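Local coordinates for McyG protein (Microcystis aeruginosa PCC 7806, PDB 4R0M) that binds phenylalanyl-adenylate in its adenylation domain and probably activates a phenylpropanoid-type substrate for loading onto its carrier domain in microcystin synthesis, at residues A[24-29]-A[236-241]; A[121-126]-A[400-405]; A[450-455]-A[505-510]. One frame throughout, in Å; residues are numbered along the deposited sequence.

Contact 1 (A[24-29]-A[236-241]); sequences ETATKH and MAVDLA
The backbones of A26 and A241 come close, with A26 CA 4.9 Å from A241 CA. They bring the C-terminal part of helix 19-27 against the end of helix 227-240. No hydrogen bond joins the two segments, and the contact is carried by small apolar groups and one ring. A26 CB points at the last turn of the other helix. It lies 3.5 Å from V238 O and 3.8 Å from V238 CG1. This branch of V238 is the one anti to the backbone N (chi1 -178°), which turns it toward A26. On its other contact A26 meets the methyl of A241, at 4.3 Å between A26 CB and A241 CB.

A241 CB also lies over a face of the H29 imidazole in a CH-pi contact. It is 3.9 Å from the ring centroid and 23° off the ring normal. The methyl is offset toward the rim, and H29 CD2 is its nearest ring atom at 3.6 Å. With H29 CG beside its own backbone N (chi1 -54°), the ring folds back, and T25 O and A26 O lie in plane at its edge.

V238 also packs on V22 and L23 of helix 19-27 and on Y48 of helix 48-64. A241 has positive phi and is the C-prime residue of a Schellman motif: C242 N bonds to A237 O, and A241 N to V238 O. The motif ends the helix just before strand 243-246, which lies parallel to strand 33-37 in the large mixed sheet of the AMP-binding fold.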
loop_
_atom_site.group_PDB
_atom_site.type_symbol
_atom_site.label_atom_id
_atom_site.label_comp_id
_atom_site.label_asym_id
_atom_site.label_seq_id
_atom_site.Cartn_x
_atom_site.Cartn_y
_atom_site.Cartn_z
ATOM N N GLU A 24 17.314 19.682 0.321
ATOM C CA GLU A 24 18.063 20.927 0.133
ATOM C C GLU A 24 18.274 21.254 -1.347
ATOM O O GLU A 24 18.119 22.403 -1.758
ATOM C CB GLU A 24 19.396 20.871 0.883
ATOM C CG GLU A 24 19.259 21.096 2.384
ATOM C CD GLU A 24 20.350 20.424 3.201
ATOM O OE1 GLU A 24 21.346 19.948 2.619
ATOM O OE2 GLU A 24 20.208 20.371 4.441
ATOM N N THR A 25 18.610 20.236 -2.138
ATOM C CA THR A 25 18.699 20.357 -3.597
ATOM C C THR A 25 17.360 20.808 -4.200
ATOM O O THR A 25 17.333 21.615 -5.131
ATOM C CB THR A 25 19.139 19.018 -4.237
ATOM O OG1 THR A 25 20.395 18.612 -3.681
ATOM C CG2 THR A 25 19.279 19.137 -5.749
ATOM N N ALA A 26 16.262 20.290 -3.651
ATOM C CA ALA A 26 14.914 20.572 -4.154
ATOM C C ALA A 26 14.438 22.000 -3.883
ATOM O O ALA A 26 13.620 22.528 -4.635
ATOM C CB ALA A 26 13.919 19.568 -3.593
ATOM N N THR A 27 14.948 22.614 -2.817
ATOM C CA THR A 27 14.550 23.973 -2.424
ATOM C C THR A 27 14.896 25.038 -3.469
ATOM O O THR A 27 14.173 26.025 -3.612
ATOM C CB THR A 27 15.169 24.392 -1.075
ATOM O OG1 THR A 27 16.590 24.225 -1.123
ATOM C CG2 THR A 27 14.605 23.560 0.061
ATOM N N LYS A 28 15.999 24.828 -4.189
ATOM C CA LYS A 28 16.450 25.747 -5.242
ATOM C C LYS A 28 15.385 25.954 -6.318
ATOM O O LYS A 28 15.292 27.031 -6.910
ATOM C CB LYS A 28 17.753 25.247 -5.872
ATOM C CG LYS A 28 18.955 25.345 -4.945
ATOM C CD LYS A 28 20.004 24.294 -5.272
ATOM C CE LYS A 28 21.118 24.300 -4.236
ATOM N NZ LYS A 28 22.029 23.132 -4.387
ATOM N N HIS A 29 14.587 24.915 -6.555
ATOM C CA HIS A 29 13.462 24.986 -7.479
ATOM C C HIS A 29 12.259 25.527 -6.759
ATOM O O HIS A 29 11.339 24.779 -6.412
ATOM C CB HIS A 29 13.164 23.609 -8.068
ATOM C CG HIS A 29 14.357 22.949 -8.716
ATOM N ND1 HIS A 29 14.526 22.908 -10.050
ATOM C CD2 HIS A 29 15.457 22.294 -8.159
ATOM C CE1 HIS A 29 15.675 22.261 -10.336
ATOM N NE2 HIS A 29 16.242 21.885 -9.177
HETATM N N MSE A 236 10.587 10.440 -3.955
HETATM C CA MSE A 236 10.974 10.437 -5.371
HETATM C C MSE A 236 10.753 11.794 -5.982
HETATM O O MSE A 236 11.632 12.316 -6.674
HETATM C CB MSE A 236 10.244 9.364 -6.184
HETATM C CG MSE A 236 10.887 9.256 -7.569
HETATM SE SE MSE A 236 10.057 7.871 -8.693
HETATM C CE MSE A 236 8.444 8.884 -9.191
ATOM N N ALA A 237 9.585 12.379 -5.724
ATOM C CA ALA A 237 9.235 13.683 -6.272
ATOM C C ALA A 237 10.187 14.773 -5.785
ATOM O O ALA A 237 10.534 15.682 -6.540
ATOM C CB ALA A 237 7.797 14.034 -5.933
ATOM N N VAL A 238 10.605 14.664 -4.526
ATOM C CA VAL A 238 11.591 15.577 -3.946
ATOM C C VAL A 238 12.950 15.383 -4.630
ATOM O O VAL A 238 13.606 16.357 -4.997
ATOM C CB VAL A 238 11.712 15.392 -2.417
ATOM C CG1 VAL A 238 12.704 16.384 -1.826
ATOM C CG2 VAL A 238 10.354 15.559 -1.751
ATOM N N ASP A 239 13.343 14.122 -4.813
ATOM C CA ASP A 239 14.582 13.762 -5.502
ATOM C C ASP A 239 14.622 14.325 -6.922
ATOM O O ASP A 239 15.659 14.802 -7.379
ATOM C CB ASP A 239 14.749 12.238 -5.528
ATOM C CG ASP A 239 16.171 11.800 -5.856
ATOM O OD1 ASP A 239 17.119 12.582 -5.621
ATOM O OD2 ASP A 239 16.341 10.661 -6.338
ATOM N N LEU A 240 13.482 14.268 -7.605
ATOM C CA LEU A 240 13.335 14.835 -8.940
ATOM C C LEU A 240 13.148 16.349 -8.907
ATOM O O LEU A 240 13.360 17.022 -9.917
ATOM C CB LEU A 240 12.139 14.199 -9.656
ATOM C CG LEU A 240 12.265 12.771 -10.187
ATOM C CD1 LEU A 240 10.882 12.196 -10.451
ATOM C CD2 LEU A 240 13.124 12.723 -11.446
ATOM N N ALA A 241 12.755 16.872 -7.744
ATOM C CA ALA A 241 12.354 18.276 -7.578
ATOM C C ALA A 241 11.132 18.627 -8.441
ATOM O O ALA A 241 10.980 19.765 -8.896
ATOM C CB ALA A 241 13.520 19.222 -7.855
#

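Contact 2 (A[121-126]-A[400-405])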
loop_
_atom_site.group_PDB
_atom_site.type_symbol
_atom_site.label_atom_id
_atom_site.label_comp_id
_atom_site.label_asym_id
_atom_site.label_seq_id
_atom_site.Cartn_x
_atom_site.Cartn_y
_atom_site.Cartn_z
ATOM N N LYS A 121 4.980 -0.204 22.512
ATOM C CA LYS A 121 5.657 -1.054 23.494
ATOM C C LYS A 121 6.994 -1.582 22.968
ATOM O O LYS A 121 7.980 -1.629 23.706
ATOM C CB LYS A 121 4.746 -2.207 23.934
ATOM C CG LYS A 121 3.592 -1.762 24.821
ATOM C CD LYS A 121 2.528 -2.839 24.984
ATOM C CE LYS A 121 1.343 -2.309 25.781
ATOM N NZ LYS A 121 0.375 -3.380 26.156
ATOM N N ILE A 122 7.022 -1.964 21.692
ATOM C CA ILE A 122 8.245 -2.445 21.045
ATOM C C ILE A 122 9.359 -1.385 21.049
ATOM O O ILE A 122 10.536 -1.717 21.205
ATOM C CB ILE A 122 7.959 -2.950 19.607
ATOM C CG1 ILE A 122 7.149 -4.250 19.653
ATOM C CG2 ILE A 122 9.248 -3.180 18.825
ATOM C CD1 ILE A 122 6.419 -4.580 18.368
ATOM N N LEU A 123 8.972 -0.116 20.910
ATOM C CA LEU A 123 9.924 0.993 20.782
ATOM C C LEU A 123 10.236 1.722 22.094
ATOM O O LEU A 123 10.799 2.821 22.078
ATOM C CB LEU A 123 9.426 2.000 19.737
ATOM C CG LEU A 123 9.215 1.556 18.288
ATOM C CD1 LEU A 123 8.706 2.725 17.463
ATOM C CD2 LEU A 123 10.492 0.993 17.687
ATOM N N ASP A 124 9.877 1.100 23.218
ATOM C CA ASP A 124 10.119 1.644 24.565
ATOM C C ASP A 124 9.515 3.037 24.788
ATOM O O ASP A 124 10.229 3.997 25.088
ATOM C CB ASP A 124 11.620 1.627 24.916
ATOM C CG ASP A 124 12.194 0.216 24.998
ATOM O OD1 ASP A 124 11.548 -0.672 25.603
ATOM O OD2 ASP A 124 13.305 -0.004 24.466
ATOM N N ASN A 125 8.195 3.129 24.628
ATOM C CA ASN A 125 7.418 4.338 24.950
ATOM C C ASN A 125 7.869 5.626 24.241
ATOM O O ASN A 125 8.193 6.614 24.903
ATOM C CB ASN A 125 7.372 4.569 26.475
ATOM C CG ASN A 125 6.878 3.356 27.251
ATOM O OD1 ASN A 125 6.879 2.228 26.752
ATOM N ND2 ASN A 125 6.458 3.589 28.493
ATOM N N PRO A 126 7.884 5.625 22.895
ATOM C CA PRO A 126 8.260 6.848 22.191
ATOM C C PRO A 126 7.116 7.858 22.129
ATOM O O PRO A 126 5.948 7.486 22.285
ATOM C CB PRO A 126 8.584 6.345 20.785
ATOM C CG PRO A 126 7.690 5.168 20.608
ATOM C CD PRO A 126 7.599 4.520 21.959
ATOM N N GLY A 400 17.300 -5.701 7.348
ATOM C CA GLY A 400 16.752 -6.430 8.492
ATOM C C GLY A 400 15.611 -5.737 9.217
ATOM O O GLY A 400 15.429 -4.523 9.102
ATOM N N TYR A 401 14.844 -6.523 9.968
ATOM C CA TYR A 401 13.741 -6.009 10.778
ATOM C C TYR A 401 14.236 -5.518 12.134
ATOM O O TYR A 401 15.310 -5.909 12.590
ATOM C CB TYR A 401 12.663 -7.080 10.972
ATOM C CG TYR A 401 11.997 -7.539 9.695
ATOM C CD1 TYR A 401 10.863 -6.894 9.206
ATOM C CD2 TYR A 401 12.498 -8.626 8.975
ATOM C CE1 TYR A 401 10.248 -7.315 8.037
ATOM C CE2 TYR A 401 11.890 -9.054 7.806
ATOM C CZ TYR A 401 10.767 -8.394 7.341
ATOM O OH TYR A 401 10.162 -8.816 6.181
ATOM N N TYR A 402 13.444 -4.661 12.773
ATOM C CA TYR A 402 13.791 -4.093 14.072
ATOM C C TYR A 402 13.612 -5.106 15.203
ATOM O O TYR A 402 12.532 -5.682 15.362
ATOM C CB TYR A 402 12.957 -2.836 14.341
ATOM C CG TYR A 402 13.311 -2.125 15.627
ATOM C CD1 TYR A 402 14.408 -1.267 15.689
ATOM C CD2 TYR A 402 12.547 -2.304 16.780
ATOM C CE1 TYR A 402 14.738 -0.612 16.866
ATOM C CE2 TYR A 402 12.871 -1.656 17.962
ATOM C CZ TYR A 402 13.967 -0.811 17.997
ATOM O OH TYR A 402 14.298 -0.161 19.161
ATOM N N ASN A 403 14.681 -5.307 15.976
ATOM C CA ASN A 403 14.689 -6.183 17.159
ATOM C C ASN A 403 14.009 -7.541 16.957
ATOM O O ASN A 403 13.132 -7.931 17.730
ATOM C CB ASN A 403 14.092 -5.456 18.377
ATOM C CG ASN A 403 15.031 -4.414 18.961
ATOM O OD1 ASN A 403 16.138 -4.200 18.462
ATOM N ND2 ASN A 403 14.593 -3.764 20.032
ATOM N N ASN A 404 14.421 -8.252 15.911
ATOM C CA ASN A 404 13.808 -9.527 15.560
ATOM C C ASN A 404 14.786 -10.455 14.838
ATOM O O ASN A 404 14.655 -10.702 13.634
ATOM C CB ASN A 404 12.552 -9.287 14.709
ATOM C CG ASN A 404 11.486 -10.343 14.922
ATOM O OD1 ASN A 404 11.779 -11.494 15.255
ATOM N ND2 ASN A 404 10.233 -9.954 14.726
ATOM N N ASN A 405 15.765 -10.964 15.587
ATOM C CA ASN A 405 16.803 -11.852 15.051
ATOM C C ASN A 405 16.245 -13.169 14.506
ATOM O O ASN A 405 16.732 -13.691 13.499
ATOM C CB ASN A 405 17.868 -12.143 16.115
ATOM C CG ASN A 405 18.540 -10.884 16.638
ATOM O OD1 ASN A 405 18.976 -10.024 15.867
ATOM N ND2 ASN A 405 18.639 -10.777 17.957
#
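I122 and L123 meet the ring of Y402 in a small, partly buried apolar contact. It joins the end of helix 111-122 to the loop between strand 388-394 and helix 405-411. The Y402 ring reaches out from its loop, and L123 CD2 reaches toward it. Y402 CG is anti to the backbone N (chi1 -176°), which swings the ring out to the helix end. I122 CG2 sits at the ring edge, near its plane, 4.0 Å from Y402 CD2. I122 O is at the edge too, in plane. L123 CD2 approaches obliquely and comes to 3.6 Å from Y402 CE2. The helix stops here in a Schellman motif with D124, of positive phi, at C-prime: N125 N bonds to W120 O, and D124 N weakly to K121 O. K72 of strand 72-76, in the four-stranded parallel sheet, touches both L123 and Y402. An alanine in place of Y402 lacks the ring, and a gap would probably open between helix end and loop beside I122 CG2 and L123 CD2. On the loop side N403 CG lies over one face of the ring, 3.6 Å above its plane. The backbone of Y402 is hydrogen-bonded to G191.

Contact 3 (A[450-455]-A[505-510])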
loop_
_atom_site.group_PDB
_atom_site.type_symbol
_atom_site.label_atom_id
_atom_site.label_comp_id
_atom_site.label_asym_id
_atom_site.label_seq_id
_atom_site.Cartn_x
_atom_site.Cartn_y
_atom_site.Cartn_z
ATOM N N HIS A 450 -7.728 -13.993 -6.767
ATOM C CA HIS A 450 -8.071 -12.769 -7.496
ATOM C C HIS A 450 -9.078 -12.995 -8.594
ATOM O O HIS A 450 -9.992 -12.187 -8.765
ATOM C CB HIS A 450 -6.818 -12.067 -8.022
ATOM C CG HIS A 450 -6.235 -12.692 -9.271
ATOM N ND1 HIS A 450 -5.463 -13.798 -9.237
ATOM C CD2 HIS A 450 -6.331 -12.320 -10.612
ATOM C CE1 HIS A 450 -5.088 -14.119 -10.491
ATOM N NE2 HIS A 450 -5.619 -13.214 -11.330
ATOM N N GLU A 451 -8.926 -14.097 -9.332
ATOM C CA GLU A 451 -9.884 -14.486 -10.372
ATOM C C GLU A 451 -11.267 -14.691 -9.772
ATOM O O GLU A 451 -12.255 -14.138 -10.262
ATOM C CB GLU A 451 -9.449 -15.782 -11.056
ATOM C CG GLU A 451 -8.357 -15.637 -12.099
ATOM C CD GLU A 451 -8.037 -16.961 -12.768
ATOM O OE1 GLU A 451 -8.960 -17.583 -13.342
ATOM O OE2 GLU A 451 -6.865 -17.385 -12.716
ATOM N N LEU A 452 -11.321 -15.489 -8.706
ATOM C CA LEU A 452 -12.561 -15.752 -7.982
ATOM C C LEU A 452 -13.195 -14.451 -7.515
ATOM O O LEU A 452 -14.370 -14.198 -7.785
ATOM C CB LEU A 452 -12.305 -16.685 -6.795
ATOM C CG LEU A 452 -11.923 -18.132 -7.124
ATOM C CD1 LEU A 452 -11.135 -18.758 -5.982
ATOM C CD2 LEU A 452 -13.152 -18.967 -7.465
ATOM N N GLU A 453 -12.396 -13.621 -6.844
ATOM C CA GLU A 453 -12.842 -12.321 -6.342
ATOM C C GLU A 453 -13.350 -11.401 -7.450
ATOM O O GLU A 453 -14.394 -10.768 -7.294
ATOM C CB GLU A 453 -11.728 -11.641 -5.543
ATOM C CG GLU A 453 -11.545 -12.209 -4.143
ATOM C CD GLU A 453 -10.122 -12.091 -3.629
ATOM O OE1 GLU A 453 -9.380 -11.192 -4.082
ATOM O OE2 GLU A 453 -9.744 -12.904 -2.762
ATOM N N THR A 454 -12.621 -11.338 -8.566
ATOM C CA THR A 454 -13.038 -10.527 -9.714
ATOM C C THR A 454 -14.377 -11.025 -10.253
ATOM O O THR A 454 -15.284 -10.229 -10.508
ATOM C CB THR A 454 -11.983 -10.530 -10.844
ATOM O OG1 THR A 454 -10.708 -10.151 -10.313
ATOM C CG2 THR A 454 -12.366 -9.559 -11.957
ATOM N N THR A 455 -14.493 -12.346 -10.401
ATOM C CA THR A 455 -15.720 -12.984 -10.884
ATOM C C THR A 455 -16.908 -12.662 -9.976
ATOM O O THR A 455 -17.992 -12.330 -10.462
ATOM C CB THR A 455 -15.545 -14.510 -11.014
ATOM O OG1 THR A 455 -14.354 -14.791 -11.756
ATOM C CG2 THR A 455 -16.736 -15.136 -11.728
ATOM N N SER A 505 -23.795 -19.780 -7.313
ATOM C CA SER A 505 -24.069 -20.277 -8.664
ATOM C C SER A 505 -23.107 -19.698 -9.703
ATOM O O SER A 505 -22.557 -20.439 -10.521
ATOM C CB SER A 505 -25.523 -20.018 -9.065
ATOM O OG SER A 505 -25.831 -18.639 -9.014
ATOM N N HIS A 506 -22.890 -18.384 -9.651
ATOM C CA HIS A 506 -21.977 -17.704 -10.575
ATOM C C HIS A 506 -20.569 -18.236 -10.501
ATOM O O HIS A 506 -19.897 -18.358 -11.526
ATOM C CB HIS A 506 -21.997 -16.198 -10.343
ATOM C CG HIS A 506 -21.464 -15.395 -11.504
ATOM N ND1 HIS A 506 -20.242 -14.829 -11.497
ATOM C CD2 HIS A 506 -22.039 -15.073 -12.734
ATOM C CE1 HIS A 506 -20.042 -14.178 -12.658
ATOM N NE2 HIS A 506 -21.142 -14.330 -13.415
ATOM N N VAL A 507 -20.120 -18.571 -9.291
ATOM C CA VAL A 507 -18.794 -19.170 -9.085
ATOM C C VAL A 507 -18.709 -20.596 -9.647
ATOM O O VAL A 507 -17.694 -20.966 -10.246
ATOM C CB VAL A 507 -18.361 -19.124 -7.596
ATOM C CG1 VAL A 507 -17.116 -19.968 -7.348
ATOM C CG2 VAL A 507 -18.104 -17.688 -7.163
ATOM N N THR A 508 -19.771 -21.384 -9.464
ATOM C CA THR A 508 -19.809 -22.762 -9.981
ATOM C C THR A 508 -19.829 -22.791 -11.504
ATOM O O THR A 508 -19.113 -23.581 -12.122
ATOM C CB THR A 508 -21.015 -23.577 -9.457
ATOM O OG1 THR A 508 -22.240 -22.900 -9.770
ATOM C CG2 THR A 508 -20.931 -23.772 -7.975
ATOM N N GLN A 509 -20.649 -21.922 -12.094
ATOM C CA GLN A 509 -20.794 -21.830 -13.547
ATOM C C GLN A 509 -19.475 -21.533 -14.258
ATOM O O GLN A 509 -19.233 -22.042 -15.352
ATOM C CB GLN A 509 -21.832 -20.765 -13.928
ATOM C CG GLN A 509 -23.271 -21.080 -13.529
ATOM C CD GLN A 509 -23.869 -22.265 -14.270
ATOM O OE1 GLN A 509 -23.427 -22.628 -15.363
ATOM N NE2 GLN A 509 -24.889 -22.873 -13.676
ATOM N N LYS A 510 -18.625 -20.720 -13.630
ATOM C CA LYS A 510 -17.380 -20.269 -14.255
ATOM C C LYS A 510 -16.166 -21.123 -13.901
ATOM O O LYS A 510 -15.259 -21.278 -14.719
ATOM C CB LYS A 510 -17.101 -18.796 -13.922
ATOM C CG LYS A 510 -18.195 -17.818 -14.345
ATOM C CD LYS A 510 -18.269 -17.633 -15.857
ATOM C CE LYS A 510 -19.379 -16.665 -16.241
ATOM N NZ LYS A 510 -19.515 -16.505 -17.716
#
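T455 and H506 cross obliquely, and L452 and V507 cross at about a right angle. These pairs join helices 449-457 and 498-511 in the small C-terminal subdomain of the adenylation fold. The segment axes approach to 10.4 Å with 127° between their directions, so the helices run roughly against each other at a wide slant. Both rest on strand 479-486, L452 against L482 and V507 against I484. L452 CD2 meets V507 CG1 at 4.1 Å, one methyl of each. T455 carries more of the contact. Its CG2, anti to the backbone N, is directed at the other helix and lies 3.5 Å from H506 ND1. The H506 ring is set obliquely to T455 O, and no hydrogen bond forms between them. K510 adds only its stem: its CG is 4.0 Å from T455 CG2, and the chain then bends at chi2 (-71°) and leads away. F511 covers L452 and T455 from the end of helix 498-511. With the methyl of T455 facing across, its hydroxyl turns back to its own helix. T455 OG1 bonds to E451 O at 2.7 Å, 40° out of the carbonyl plane, and T455 N reaches the same oxygen from the opposite face.

From the N terminus, contact 1 opens at 24-29 and closes at 236-241. Contact 2 opens within that span, at 121-126, and closes beyond it at 400-405. The two therefore cross along the chain. Both belong to the AMP-binding part of the chain, and their centres are about 32 Å apart. Contact 1 ties together helices that lead into neighbouring strands of the large mixed sheet. Contact 2 ties the region of the parallel four-stranded sheet to the loop after strand 388-394. Contact 3 follows in series. It closes a shorter loop, from 450-455 to 505-510, within the C-terminal part. It lies across the chain's centre from both others, its centre about 47 Å from that of contact 1 and about 42 Å from that of contact 2.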